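LbaCas13a H328A (C2c2) (PDB 5WLH) binds a CRISPR guide RNA, here in its precursor form, and as a Cas13a nuclease probably cleaves RNA recognised through that guide. Local coordinates at residues R671-P676 with I808-M813; N679-R684 with V848-A853; R741-A746 with R792-V797. One frame throughout, in Å; residues are numbered along the deposited sequence. Where two conformers were deposited one is given.

Interaction 1 of 3, residues R671-P676 with I808-M813; sequences RASQVP and ICQLIM. With nucleotides of chain B.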
loop_
_atom_site.group_PDB
_atom_site.type_symbol
_atom_site.label_atom_id
_atom_site.label_comp_id
_atom_site.label_asym_id
_atom_site.label_seq_id
_atom_site.Cartn_x
_atom_site.Cartn_y
_atom_site.Cartn_z
ATOM N N ARG A 671 13.461 -1.216 18.058
ATOM C CA ARG A 671 14.039 -1.538 16.768
ATOM C C ARG A 671 13.781 -0.446 15.750
ATOM O O ARG A 671 12.700 0.147 15.711
ATOM C CB ARG A 671 13.471 -2.840 16.242
ATOM C CG ARG A 671 14.013 -4.018 16.955
ATOM C CD ARG A 671 13.549 -5.248 16.252
ATOM N NE ARG A 671 13.498 -6.356 17.179
ATOM C CZ ARG A 671 12.991 -7.536 16.869
ATOM N NH1 ARG A 671 12.524 -7.738 15.638
ATOM N NH2 ARG A 671 12.964 -8.502 17.780
ATOM N N ALA A 672 14.763 -0.234 14.881
ATOM C CA ALA A 672 14.644 0.728 13.803
ATOM C C ALA A 672 14.140 0.034 12.551
ATOM O O ALA A 672 14.470 -1.129 12.284
ATOM C CB ALA A 672 15.989 1.402 13.521
ATOM N N SER A 673 13.327 0.749 11.784
ATOM C CA SER A 673 12.855 0.173 10.544
ATOM C C SER A 673 13.956 0.210 9.479
ATOM O O SER A 673 15.001 0.869 9.631
ATOM C CB SER A 673 11.633 0.932 10.036
ATOM O OG SER A 673 12.071 2.192 9.636
ATOM N N GLN A 674 13.692 -0.500 8.380
ATOM C CA GLN A 674 14.560 -0.537 7.200
ATOM C C GLN A 674 15.998 -0.885 7.578
ATOM O O GLN A 674 16.958 -0.333 7.042
ATOM C CB GLN A 674 14.495 0.771 6.407
ATOM C CG GLN A 674 13.193 0.979 5.605
ATOM C CD GLN A 674 13.170 0.281 4.240
ATOM O OE1 GLN A 674 14.125 -0.384 3.844
ATOM N NE2 GLN A 674 12.066 0.445 3.511
ATOM N N VAL A 675 16.136 -1.781 8.541
ATOM C CA VAL A 675 17.329 -2.605 8.703
ATOM C C VAL A 675 16.991 -4.005 8.202
ATOM O O VAL A 675 15.937 -4.537 8.579
ATOM C CB VAL A 675 17.786 -2.635 10.162
ATOM C CG1 VAL A 675 18.983 -3.561 10.312
ATOM C CG2 VAL A 675 18.132 -1.222 10.639
ATOM N N PRO A 676 17.818 -4.621 7.356
ATOM C CA PRO A 676 17.514 -5.978 6.890
ATOM C C PRO A 676 17.201 -6.915 8.043
ATOM O O PRO A 676 17.859 -6.888 9.089
ATOM C CB PRO A 676 18.798 -6.394 6.161
ATOM C CG PRO A 676 19.364 -5.137 5.673
ATOM C CD PRO A 676 19.038 -4.086 6.729
ATOM N N ILE A 808 22.423 4.550 8.843
ATOM C CA ILE A 808 23.179 4.294 7.622
ATOM C C ILE A 808 22.420 3.321 6.725
ATOM O O ILE A 808 22.297 3.538 5.513
ATOM C CB ILE A 808 24.593 3.784 7.958
ATOM C CG1 ILE A 808 25.355 4.852 8.736
ATOM C CG2 ILE A 808 25.318 3.424 6.685
ATOM C CD1 ILE A 808 26.615 4.334 9.415
ATOM N N CYS A 809 21.887 2.236 7.310
ATOM C CA CYS A 809 21.120 1.276 6.521
ATOM C C CYS A 809 19.926 1.936 5.854
ATOM O O CYS A 809 19.631 1.666 4.687
ATOM C CB CYS A 809 20.618 0.125 7.390
ATOM S SG CYS A 809 21.883 -1.033 7.942
ATOM N N GLN A 810 19.210 2.777 6.598
ATOM C CA GLN A 810 18.023 3.419 6.040
ATOM C C GLN A 810 18.391 4.326 4.874
ATOM O O GLN A 810 17.717 4.323 3.836
ATOM C CB GLN A 810 17.302 4.212 7.130
ATOM C CG GLN A 810 16.784 3.352 8.255
ATOM C CD GLN A 810 16.513 4.144 9.508
ATOM O OE1 GLN A 810 16.786 5.341 9.574
ATOM N NE2 GLN A 810 15.940 3.489 10.501
ATOM N N LEU A 811 19.468 5.096 5.021
ATOM C CA LEU A 811 19.865 6.013 3.961
ATOM C C LEU A 811 20.378 5.258 2.746
ATOM O O LEU A 811 20.195 5.717 1.614
ATOM C CB LEU A 811 20.909 6.999 4.479
ATOM C CG LEU A 811 20.352 7.960 5.533
ATOM C CD1 LEU A 811 21.440 8.861 6.067
ATOM C CD2 LEU A 811 19.195 8.780 4.971
ATOM N N ILE A 812 20.985 4.088 2.955
ATOM C CA ILE A 812 21.386 3.246 1.833
ATOM C C ILE A 812 20.164 2.680 1.123
ATOM O O ILE A 812 20.053 2.755 -0.106
ATOM C CB ILE A 812 22.330 2.126 2.309
ATOM C CG1 ILE A 812 23.733 2.687 2.473
ATOM C CG2 ILE A 812 22.328 0.971 1.322
ATOM C CD1 ILE A 812 24.324 3.200 1.171
ATOM N N MET A 813 19.223 2.111 1.882
ATOM C CA MET A 813 18.044 1.511 1.266
ATOM C C MET A 813 17.179 2.549 0.554
ATOM O O MET A 813 16.332 2.174 -0.268
ATOM C CB MET A 813 17.212 0.764 2.315
ATOM C CG MET A 813 17.771 -0.600 2.744
ATOM S SD MET A 813 17.797 -1.860 1.443
ATOM C CE MET A 813 17.153 -3.289 2.329
ATOM P P A B 32 11.841 -6.265 -0.435
ATOM O OP1 A B 32 12.966 -7.182 -0.787
ATOM O OP2 A B 32 10.449 -6.776 -0.486
ATOM O "O5'" A B 32 12.067 -5.676 1.035
ATOM C "C5'" A B 32 13.264 -4.980 1.360
ATOM C "C4'" A B 32 13.112 -4.205 2.641
ATOM O "O4'" A B 32 12.173 -3.118 2.451
ATOM C "C3'" A B 32 12.559 -4.993 3.816
ATOM O "O3'" A B 32 13.607 -5.668 4.482
ATOM C "C2'" A B 32 11.903 -3.921 4.669
ATOM O "O2'" A B 32 12.896 -3.244 5.423
ATOM C "C1'" A B 32 11.373 -2.956 3.603
ATOM N N9 A B 32 9.965 -3.203 3.219
ATOM C C8 A B 32 9.521 -4.046 2.224
ATOM N N7 A B 32 8.217 -4.060 2.067
ATOM C C5 A B 32 7.767 -3.150 3.018
ATOM C C6 A B 32 6.470 -2.702 3.356
ATOM N N6 A B 32 5.357 -3.143 2.752
ATOM N N1 A B 32 6.354 -1.801 4.355
ATOM C C2 A B 32 7.473 -1.362 4.956
ATOM N N3 A B 32 8.738 -1.711 4.718
ATOM C C4 A B 32 8.823 -2.617 3.731
ATOM P P U B 35 10.812 -10.985 15.972
ATOM O OP1 U B 35 10.540 -9.539 15.812
ATOM O OP2 U B 35 11.784 -11.305 17.046
ATOM O "O5'" U B 35 9.476 -11.792 16.230
ATOM C "C5'" U B 35 8.866 -11.822 17.500
ATOM C "C4'" U B 35 7.691 -12.755 17.461
ATOM O "O4'" U B 35 6.711 -12.260 16.521
ATOM C "C3'" U B 35 8.014 -14.146 16.952
ATOM O "O3'" U B 35 8.557 -14.942 17.980
ATOM C "C2'" U B 35 6.671 -14.640 16.436
ATOM O "O2'" U B 35 5.886 -15.159 17.495
ATOM C "C1'" U B 35 6.030 -13.338 15.923
ATOM N N1 U B 35 6.157 -13.220 14.455
ATOM C C2 U B 35 5.206 -13.887 13.716
ATOM O O2 U B 35 4.290 -14.509 14.221
ATOM N N3 U B 35 5.353 -13.781 12.365
ATOM C C4 U B 35 6.351 -13.113 11.689
ATOM O O4 U B 35 6.339 -13.142 10.458
ATOM C C5 U B 35 7.308 -12.455 12.520
ATOM C C6 U B 35 7.183 -12.526 13.851
ATOM P P A B 34 12.362 -7.032 11.733
ATOM O OP1 A B 34 12.160 -6.268 12.996
ATOM O OP2 A B 34 13.740 -7.182 11.138
ATOM O "O5'" A B 34 11.728 -8.482 11.760
ATOM C "C5'" A B 34 10.511 -8.740 12.446
ATOM C "C4'" A B 34 10.395 -10.190 12.854
ATOM O "O4'" A B 34 10.070 -11.015 11.696
ATOM C "C3'" A B 34 11.663 -10.795 13.483
ATOM O "O3'" A B 34 11.303 -11.622 14.581
ATOM C "C2'" A B 34 12.211 -11.682 12.363
ATOM O "O2'" A B 34 12.977 -12.783 12.802
ATOM C "C1'" A B 34 10.926 -12.137 11.674
ATOM N N9 A B 34 11.134 -12.612 10.301
ATOM C C8 A B 34 11.579 -11.970 9.176
ATOM N N7 A B 34 11.680 -12.758 8.130
ATOM C C5 A B 34 11.295 -14.005 8.598
ATOM C C6 A B 34 11.184 -15.272 7.995
ATOM N N6 A B 34 11.467 -15.529 6.714
ATOM N N1 A B 34 10.765 -16.303 8.764
ATOM C C2 A B 34 10.481 -16.070 10.054
ATOM N N3 A B 34 10.548 -14.924 10.730
ATOM C C4 A B 34 10.959 -13.923 9.934
#

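Interaction 2 of 3, residues N679-R684 with V848-A853; sequences NKVFVR and VNLRKA. With nucleotides of chain B.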
loop_
_atom_site.group_PDB
_atom_site.type_symbol
_atom_site.label_atom_id
_atom_site.label_comp_id
_atom_site.label_asym_id
_atom_site.label_seq_id
_atom_site.Cartn_x
_atom_site.Cartn_y
_atom_site.Cartn_z
ATOM N N ASN A 679 16.515 -12.757 9.335
ATOM C CA ASN A 679 16.238 -13.910 8.487
ATOM C C ASN A 679 16.661 -13.705 7.045
ATOM O O ASN A 679 16.780 -14.695 6.314
ATOM C CB ASN A 679 14.748 -14.244 8.543
ATOM C CG ASN A 679 14.265 -14.432 9.947
ATOM O OD1 ASN A 679 14.240 -13.482 10.728
ATOM N ND2 ASN A 679 13.907 -15.663 10.298
ATOM N N LYS A 680 16.849 -12.459 6.608
ATOM C CA LYS A 680 17.399 -12.200 5.283
ATOM C C LYS A 680 18.918 -12.153 5.294
ATOM O O LYS A 680 19.552 -12.561 4.313
ATOM C CB LYS A 680 16.862 -10.882 4.718
ATOM C CG LYS A 680 15.352 -10.882 4.464
ATOM C CD LYS A 680 14.973 -11.537 3.152
ATOM C CE LYS A 680 13.519 -11.214 2.751
ATOM N NZ LYS A 680 13.208 -9.750 2.502
ATOM N N VAL A 681 19.510 -11.668 6.387
ATOM C CA VAL A 681 20.967 -11.666 6.509
ATOM C C VAL A 681 21.483 -13.085 6.707
ATOM O O VAL A 681 22.492 -13.481 6.114
ATOM C CB VAL A 681 21.397 -10.739 7.663
ATOM C CG1 VAL A 681 22.911 -10.793 7.862
ATOM C CG2 VAL A 681 20.974 -9.302 7.373
ATOM N N PHE A 682 20.796 -13.869 7.532
ATOM C CA PHE A 682 21.134 -15.264 7.807
ATOM C C PHE A 682 19.956 -16.101 7.322
ATOM O O PHE A 682 18.993 -16.341 8.057
ATOM C CB PHE A 682 21.428 -15.477 9.286
ATOM C CG PHE A 682 22.707 -14.850 9.720
ATOM C CD1 PHE A 682 23.906 -15.543 9.608
ATOM C CD2 PHE A 682 22.729 -13.551 10.181
ATOM C CE1 PHE A 682 25.099 -14.950 9.984
ATOM C CE2 PHE A 682 23.918 -12.955 10.568
ATOM C CZ PHE A 682 25.104 -13.654 10.461
ATOM N N VAL A 683 20.026 -16.518 6.058
ATOM C CA VAL A 683 18.959 -17.323 5.480
ATOM C C VAL A 683 18.941 -18.680 6.163
ATOM O O VAL A 683 19.977 -19.350 6.259
ATOM C CB VAL A 683 19.158 -17.456 3.965
ATOM C CG1 VAL A 683 18.118 -18.385 3.385
ATOM C CG2 VAL A 683 19.097 -16.088 3.309
ATOM N N ARG A 684 17.767 -19.088 6.656
ATOM C CA ARG A 684 17.705 -20.310 7.455
ATOM C C ARG A 684 18.243 -21.507 6.681
ATOM O O ARG A 684 19.027 -22.301 7.219
ATOM C CB ARG A 684 16.278 -20.582 7.922
ATOM C CG ARG A 684 16.153 -21.801 8.817
ATOM C CD ARG A 684 17.242 -21.848 9.907
ATOM N NE ARG A 684 17.063 -23.025 10.745
ATOM C CZ ARG A 684 17.573 -24.221 10.463
ATOM N NH1 ARG A 684 18.297 -24.397 9.367
ATOM N NH2 ARG A 684 17.349 -25.246 11.273
ATOM N N VAL A 848 25.626 -8.573 2.996
ATOM C CA VAL A 848 26.947 -9.170 3.165
ATOM C C VAL A 848 27.701 -8.478 4.294
ATOM O O VAL A 848 28.263 -9.132 5.182
ATOM C CB VAL A 848 27.735 -9.125 1.843
ATOM C CG1 VAL A 848 29.200 -9.442 2.096
ATOM C CG2 VAL A 848 27.150 -10.105 0.849
ATOM N N ASN A 849 27.709 -7.145 4.291
ATOM C CA ASN A 849 28.473 -6.430 5.301
ATOM C C ASN A 849 27.886 -6.634 6.690
ATOM O O ASN A 849 28.631 -6.732 7.671
ATOM C CB ASN A 849 28.543 -4.949 4.963
ATOM C CG ASN A 849 29.608 -4.643 3.927
ATOM O OD1 ASN A 849 30.763 -4.408 4.269
ATOM N ND2 ASN A 849 29.222 -4.632 2.659
ATOM N N LEU A 850 26.552 -6.704 6.791
ATOM C CA LEU A 850 25.926 -7.020 8.071
ATOM C C LEU A 850 26.275 -8.433 8.524
ATOM O O LEU A 850 26.565 -8.658 9.704
ATOM C CB LEU A 850 24.407 -6.851 7.973
ATOM C CG LEU A 850 23.859 -5.422 8.062
ATOM C CD1 LEU A 850 22.358 -5.403 7.772
ATOM C CD2 LEU A 850 24.135 -4.798 9.412
ATOM N N ARG A 851 26.239 -9.398 7.599
ATOM C CA ARG A 851 26.487 -10.792 7.948
ATOM C C ARG A 851 27.897 -10.976 8.484
ATOM O O ARG A 851 28.104 -11.660 9.495
ATOM C CB ARG A 851 26.252 -11.667 6.718
ATOM C CG ARG A 851 26.325 -13.159 6.941
ATOM C CD ARG A 851 26.333 -13.878 5.589
ATOM N NE ARG A 851 25.065 -13.708 4.879
ATOM C CZ ARG A 851 24.924 -13.076 3.718
ATOM N NH1 ARG A 851 25.979 -12.557 3.108
ATOM N NH2 ARG A 851 23.722 -12.967 3.164
ATOM N N LYS A 852 28.873 -10.329 7.850
ATOM C CA LYS A 852 30.250 -10.444 8.310
ATOM C C LYS A 852 30.472 -9.667 9.604
ATOM O O LYS A 852 31.145 -10.161 10.516
ATOM C CB LYS A 852 31.204 -9.991 7.203
ATOM C CG LYS A 852 31.135 -10.868 5.947
ATOM C CD LYS A 852 30.896 -12.353 6.286
ATOM C CE LYS A 852 30.476 -13.158 5.054
ATOM N NZ LYS A 852 29.769 -14.418 5.361
ATOM N N ALA A 853 29.882 -8.464 9.726
ATOM C CA ALA A 853 29.980 -7.738 10.986
ATOM C C ALA A 853 29.390 -8.545 12.137
ATOM O O ALA A 853 29.919 -8.514 13.258
ATOM C CB ALA A 853 29.283 -6.376 10.868
ATOM P P A B 34 12.362 -7.032 11.733
ATOM O OP1 A B 34 12.160 -6.268 12.996
ATOM O OP2 A B 34 13.740 -7.182 11.138
ATOM O "O5'" A B 34 11.728 -8.482 11.760
ATOM C "C5'" A B 34 10.511 -8.740 12.446
ATOM C "C4'" A B 34 10.395 -10.190 12.854
ATOM O "O4'" A B 34 10.070 -11.015 11.696
ATOM C "C3'" A B 34 11.663 -10.795 13.483
ATOM O "O3'" A B 34 11.303 -11.622 14.581
ATOM C "C2'" A B 34 12.211 -11.682 12.363
ATOM O "O2'" A B 34 12.977 -12.783 12.802
ATOM C "C1'" A B 34 10.926 -12.137 11.674
ATOM N N9 A B 34 11.134 -12.612 10.301
ATOM C C8 A B 34 11.579 -11.970 9.176
ATOM N N7 A B 34 11.680 -12.758 8.130
ATOM C C5 A B 34 11.295 -14.005 8.598
ATOM C C6 A B 34 11.184 -15.272 7.995
ATOM N N6 A B 34 11.467 -15.529 6.714
ATOM N N1 A B 34 10.765 -16.303 8.764
ATOM C C2 A B 34 10.481 -16.070 10.054
ATOM N N3 A B 34 10.548 -14.924 10.730
ATOM C C4 A B 34 10.959 -13.923 9.934
ATOM P P G B 33 13.366 -7.047 5.236
ATOM O OP1 G B 33 14.742 -7.526 5.551
ATOM O OP2 G B 33 12.425 -7.944 4.497
ATOM O "O5'" G B 33 12.645 -6.652 6.588
ATOM C "C5'" G B 33 13.249 -5.747 7.499
ATOM C "C4'" G B 33 12.269 -5.366 8.574
ATOM O "O4'" G B 33 11.163 -4.613 7.977
ATOM C "C3'" G B 33 11.626 -6.554 9.294
ATOM O "O3'" G B 33 11.471 -6.247 10.667
ATOM C "C2'" G B 33 10.243 -6.618 8.660
ATOM O "O2'" G B 33 9.248 -7.259 9.425
ATOM C "C1'" G B 33 9.956 -5.143 8.464
ATOM N N9 G B 33 8.812 -4.925 7.568
ATOM C C8 G B 33 7.670 -4.223 7.892
ATOM N N7 G B 33 6.755 -4.286 6.957
ATOM C C5 G B 33 7.307 -5.112 5.994
ATOM C C6 G B 33 6.771 -5.541 4.761
ATOM O O6 G B 33 5.673 -5.265 4.257
ATOM N N1 G B 33 7.654 -6.355 4.081
ATOM C C2 G B 33 8.905 -6.716 4.519
ATOM N N2 G B 33 9.609 -7.510 3.704
ATOM N N3 G B 33 9.421 -6.326 5.665
ATOM C C4 G B 33 8.575 -5.528 6.357
ATOM P P C B 41 14.349 -17.081 2.677
ATOM O OP1 C B 41 14.315 -17.874 3.935
ATOM O OP2 C B 41 14.781 -15.669 2.700
ATOM O "O5'" C B 41 15.248 -17.778 1.553
ATOM C "C5'" C B 41 15.351 -19.197 1.456
ATOM C "C4'" C B 41 15.500 -19.668 0.023
ATOM O "O4'" C B 41 14.216 -19.604 -0.650
ATOM C "C3'" C B 41 16.423 -18.864 -0.882
ATOM O "O3'" C B 41 17.794 -19.183 -0.713
ATOM C "C2'" C B 41 15.910 -19.221 -2.269
ATOM O "O2'" C B 41 16.382 -20.504 -2.646
ATOM C "C1'" C B 41 14.406 -19.325 -2.019
ATOM N N1 C B 41 13.688 -18.080 -2.356
ATOM C C2 C B 41 13.491 -17.782 -3.705
ATOM O O2 C B 41 13.939 -18.576 -4.538
ATOM N N3 C B 41 12.828 -16.652 -4.052
ATOM C C4 C B 41 12.359 -15.840 -3.095
ATOM N N4 C B 41 11.703 -14.727 -3.459
ATOM C C5 C B 41 12.548 -16.128 -1.709
ATOM C C6 C B 41 13.208 -17.250 -1.386
#

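Interaction 3 of 3, residues R741-A746 with R792-V797; sequences RFITKA and RIKNIV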
loop_
_atom_site.group_PDB
_atom_site.type_symbol
_atom_site.label_atom_id
_atom_site.label_comp_id
_atom_site.label_asym_id
_atom_site.label_seq_id
_atom_site.Cartn_x
_atom_site.Cartn_y
_atom_site.Cartn_z
ATOM N N ARG A 741 33.184 -0.724 12.741
ATOM C CA ARG A 741 33.776 -1.778 11.924
ATOM C C ARG A 741 32.968 -2.045 10.660
ATOM O O ARG A 741 33.540 -2.408 9.622
ATOM C CB ARG A 741 33.903 -3.067 12.735
ATOM C CG ARG A 741 35.045 -3.070 13.734
ATOM C CD ARG A 741 35.886 -4.328 13.587
ATOM N NE ARG A 741 36.001 -4.752 12.191
ATOM C CZ ARG A 741 36.863 -4.244 11.310
ATOM N NH1 ARG A 741 37.710 -3.283 11.664
ATOM N NH2 ARG A 741 36.880 -4.704 10.064
ATOM N N PHE A 742 31.644 -1.898 10.731
ATOM C CA PHE A 742 30.839 -1.981 9.519
ATOM C C PHE A 742 31.251 -0.901 8.528
ATOM O O PHE A 742 31.364 -1.166 7.327
ATOM C CB PHE A 742 29.355 -1.863 9.874
ATOM C CG PHE A 742 28.442 -1.728 8.680
ATOM C CD1 PHE A 742 28.208 -0.485 8.097
ATOM C CD2 PHE A 742 27.805 -2.836 8.156
ATOM C CE1 PHE A 742 27.365 -0.360 7.011
ATOM C CE2 PHE A 742 26.962 -2.718 7.065
ATOM C CZ PHE A 742 26.741 -1.483 6.493
ATOM N N ILE A 743 31.464 0.319 9.019
ATOM C CA ILE A 743 31.803 1.446 8.154
ATOM C C ILE A 743 33.164 1.225 7.510
ATOM O O ILE A 743 33.359 1.480 6.315
ATOM C CB ILE A 743 31.772 2.756 8.963
ATOM C CG1 ILE A 743 30.337 3.106 9.390
ATOM C CG2 ILE A 743 32.388 3.912 8.171
ATOM C CD1 ILE A 743 30.282 4.210 10.420
ATOM N N THR A 744 34.123 0.737 8.298
ATOM C CA THR A 744 35.453 0.460 7.773
ATOM C C THR A 744 35.411 -0.644 6.723
ATOM O O THR A 744 35.903 -0.467 5.601
ATOM C CB THR A 744 36.380 0.088 8.922
ATOM O OG1 THR A 744 36.560 1.232 9.764
ATOM C CG2 THR A 744 37.734 -0.380 8.385
ATOM N N LYS A 745 34.821 -1.793 7.071
ATOM C CA LYS A 745 34.741 -2.911 6.131
ATOM C C LYS A 745 34.026 -2.505 4.849
ATOM O O LYS A 745 34.426 -2.908 3.751
ATOM C CB LYS A 745 34.031 -4.101 6.782
ATOM C CG LYS A 745 34.965 -5.190 7.307
ATOM C CD LYS A 745 34.195 -6.430 7.784
ATOM C CE LYS A 745 33.594 -6.235 9.177
ATOM N NZ LYS A 745 33.907 -7.375 10.085
ATOM N N ALA A 746 32.961 -1.720 4.966
ATOM C CA ALA A 746 32.295 -1.165 3.794
ATOM C C ALA A 746 33.067 0.053 3.299
ATOM O O ALA A 746 33.337 0.183 2.110
ATOM C CB ALA A 746 30.850 -0.795 4.116
ATOM N N ARG A 792 28.934 6.042 -0.973
ATOM C CA ARG A 792 27.748 6.603 -0.336
ATOM C C ARG A 792 27.822 6.475 1.176
ATOM O O ARG A 792 27.404 7.390 1.899
ATOM C CB ARG A 792 26.487 5.936 -0.879
ATOM C CG ARG A 792 26.481 5.828 -2.381
ATOM C CD ARG A 792 25.313 5.007 -2.854
ATOM N NE ARG A 792 24.150 5.826 -3.173
ATOM C CZ ARG A 792 23.930 6.366 -4.368
ATOM N NH1 ARG A 792 22.843 7.098 -4.579
ATOM N NH2 ARG A 792 24.798 6.171 -5.351
ATOM N N ILE A 793 28.367 5.359 1.674
ATOM C CA ILE A 793 28.566 5.203 3.115
ATOM C C ILE A 793 29.430 6.333 3.654
ATOM O O ILE A 793 29.105 6.960 4.672
ATOM C CB ILE A 793 29.192 3.831 3.432
ATOM C CG1 ILE A 793 28.335 2.702 2.866
ATOM C CG2 ILE A 793 29.405 3.678 4.933
ATOM C CD1 ILE A 793 27.200 2.292 3.752
ATOM N N LYS A 794 30.553 6.612 2.983
ATOM C CA LYS A 794 31.429 7.675 3.464
ATOM C C LYS A 794 30.734 9.028 3.384
ATOM O O LYS A 794 30.874 9.864 4.288
ATOM C CB LYS A 794 32.753 7.691 2.685
ATOM C CG LYS A 794 33.812 6.620 3.081
ATOM C CD LYS A 794 34.573 6.955 4.395
ATOM C CE LYS A 794 33.785 6.660 5.678
ATOM N NZ LYS A 794 34.312 7.332 6.898
ATOM N N ASN A 795 29.965 9.259 2.319
ATOM C CA ASN A 795 29.164 10.478 2.241
ATOM C C ASN A 795 28.195 10.566 3.414
ATOM O O ASN A 795 28.073 11.616 4.058
ATOM C CB ASN A 795 28.418 10.524 0.909
ATOM C CG ASN A 795 27.653 11.815 0.722
ATOM O OD1 ASN A 795 26.551 11.827 0.169
ATOM N ND2 ASN A 795 28.231 12.917 1.191
ATOM N N ILE A 796 27.513 9.459 3.722
ATOM C CA ILE A 796 26.522 9.462 4.797
ATOM C C ILE A 796 27.167 9.841 6.127
ATOM O O ILE A 796 26.684 10.729 6.841
ATOM C CB ILE A 796 25.816 8.096 4.875
ATOM C CG1 ILE A 796 24.831 7.954 3.715
ATOM C CG2 ILE A 796 25.107 7.933 6.211
ATOM C CD1 ILE A 796 24.374 6.535 3.471
ATOM N N VAL A 797 28.271 9.176 6.482
ATOM C CA VAL A 797 28.912 9.476 7.760
ATOM C C VAL A 797 29.572 10.849 7.727
ATOM O O VAL A 797 29.691 11.511 8.767
ATOM C CB VAL A 797 29.919 8.374 8.130
ATOM C CG1 VAL A 797 29.191 7.055 8.332
ATOM C CG2 VAL A 797 30.987 8.242 7.057
#

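Interaction 1 of 3, residues R671-P676 with I808-M813
Gln674 and Val675, in an irregular loop, run past one turn of helix 805-813, with the CA of Gln674 5.4 Å from that of Gln810. This is loop-on-helix packing beside the guide RNA, probably within the Helical-2 domain of Cas13a. The left-handed backbone of Gln674 (phi 52°, psi 38°) turns the chain here. Gln810 supplies the one hydrogen bond between the segments: its NE2 donates to Ser673 O over 2.9 Å, with an N-H...O angle of 159°. The side chain runs extended beyond CG, the acceptor lies close to its amide plane, and OE1 takes a weak bond from Gln930, so a glutamine suits a place that needs both a donor and an acceptor. Gln674 O faces Cys809 CB at 3.7 Å and is buried without a polar partner in the model. Beyond this carbonyl the packing is apolar and not tight: Val675 CG2 meets Cys809 CB, while Pro676 sets its CD near the Cys809 sulfur and its CG near the Met813 methyl. Small cysteine and flexible methionine fit such a rigid ring. The Gln674 side chain has two deposited positions, so its contacts with Met813 CB and the sugar of A32 of chain B are less certain. Arg671, at the start of the loop, makes no contact with the helical segment and turns to the RNA, where its planar fan of donors suits two phosphates. Its NH1 reaches OP1 of U35 of chain B at 2.7 Å and OP1 of A34 of chain B at 3.0 Å, and NH2 bonds almost straight to OP2 of U35 at 3.1 Å.

Interaction 2 of 3, residues N679-R684 with V848-A853
Arg851 and Val681 form the tight heart of this contact. Val681 CG1 sits 3.6 Å from Arg851 CB, the beta-branched valine pressing on the helix where the arginine begins. With CG anti to the backbone N (chi1 -174°), the arginine lays that methylene over one face of the Phe682 ring in a CH-pi contact, 4.1 Å from the centroid. A bend at chi3 then swings the chain round, and NE gives a hydrogen bond to Val681 O over 2.9 Å; NH2 adds a weak one. That oxygen belongs to the last residue of helix 678-681, where the helix has run out of N-H groups. An alanine in place of Arg851 would probably leave Val681 O without these donors and open a gap over the Phe682 face. Packing is looser at Leu850, whose CD1 meets Val681 CG2 at 4.2 Å. On the RNA side, Lys680 NZ bonds to OP2 of G33 of chain B at 2.8 Å. Asn679 lays its amide against the base of A34 of chain B, CG 3.3 Å from C4, and OD1 accepts a short hydrogen bond from O2'. The end of a short helix and the loop after it pack on helix 843-861, while their polar side chains hold the RNA: part of the guide-RNA binding site.

Interaction 3 of 3, residues R741-A746 with R792-V797
Ile743 packs against Ile793, Lys794 and Val797, and helices 736-745 and 786-799 meet through it. The short helical segments run roughly antiparallel, at 138°, with their axes 10.4 Å apart. At CB the isoleucine divides into two branches. The short one, Ile743 CG2, has Lys794 CE beside it at 4.0 Å and then Lys794 NZ at 4.1 Å, and reaches Ile793 CG2 at 4.4 Å. The lysine is bent at chi2 and chi3, and its end crosses the isoleucine at about a right angle. The long branch leaves with CG1 anti to the carbonyl carbon (chi1 -68°), and Ile743 CG1 comes 4.2 Å from Val797 CG1. Ile743 CD1 at the tip gets closer, 3.7 Å from Val797 CG1, and also packs on Ile808 of the next helix. A beta-branched chain suits this place because its two arms fill two neighbouring positions. Beside it, Ile793 CD1 lies 4.2 Å from Phe742 CE1, and Ile793 CG1 approaches Ala746 CB at 4.5 Å; the small alanine lets the backbone come near. Away from this face, Arg741 and Lys745 both make salt bridges to Glu856 of helix 843-861. No hydrogen bond joins the two segments. Their contact is therefore one of shape and apolar burial, with little directional demand, bordered by the exposed Lys794.

Followed from the N terminus, the chain first lays down 671-676 and 679-684, which border the guide RNA, then helix 736-745. Interaction 3 closes first, when helix 786-799 returns to 741-746 across an unmodelled stretch. Helix 805-813 then closes interaction 1 and helix 843-861 interaction 2. Interaction 3 is nested inside both larger loops, while interactions 1 and 2 cross, their segments alternating along the chain. The three touch directly: Pro676 packs on Val681 and Leu850, Ile793 on Ile808 and Ile812, and the polar Asn849 on Phe742. Together they tie the RNA-facing loop and short helix to successive helices behind them.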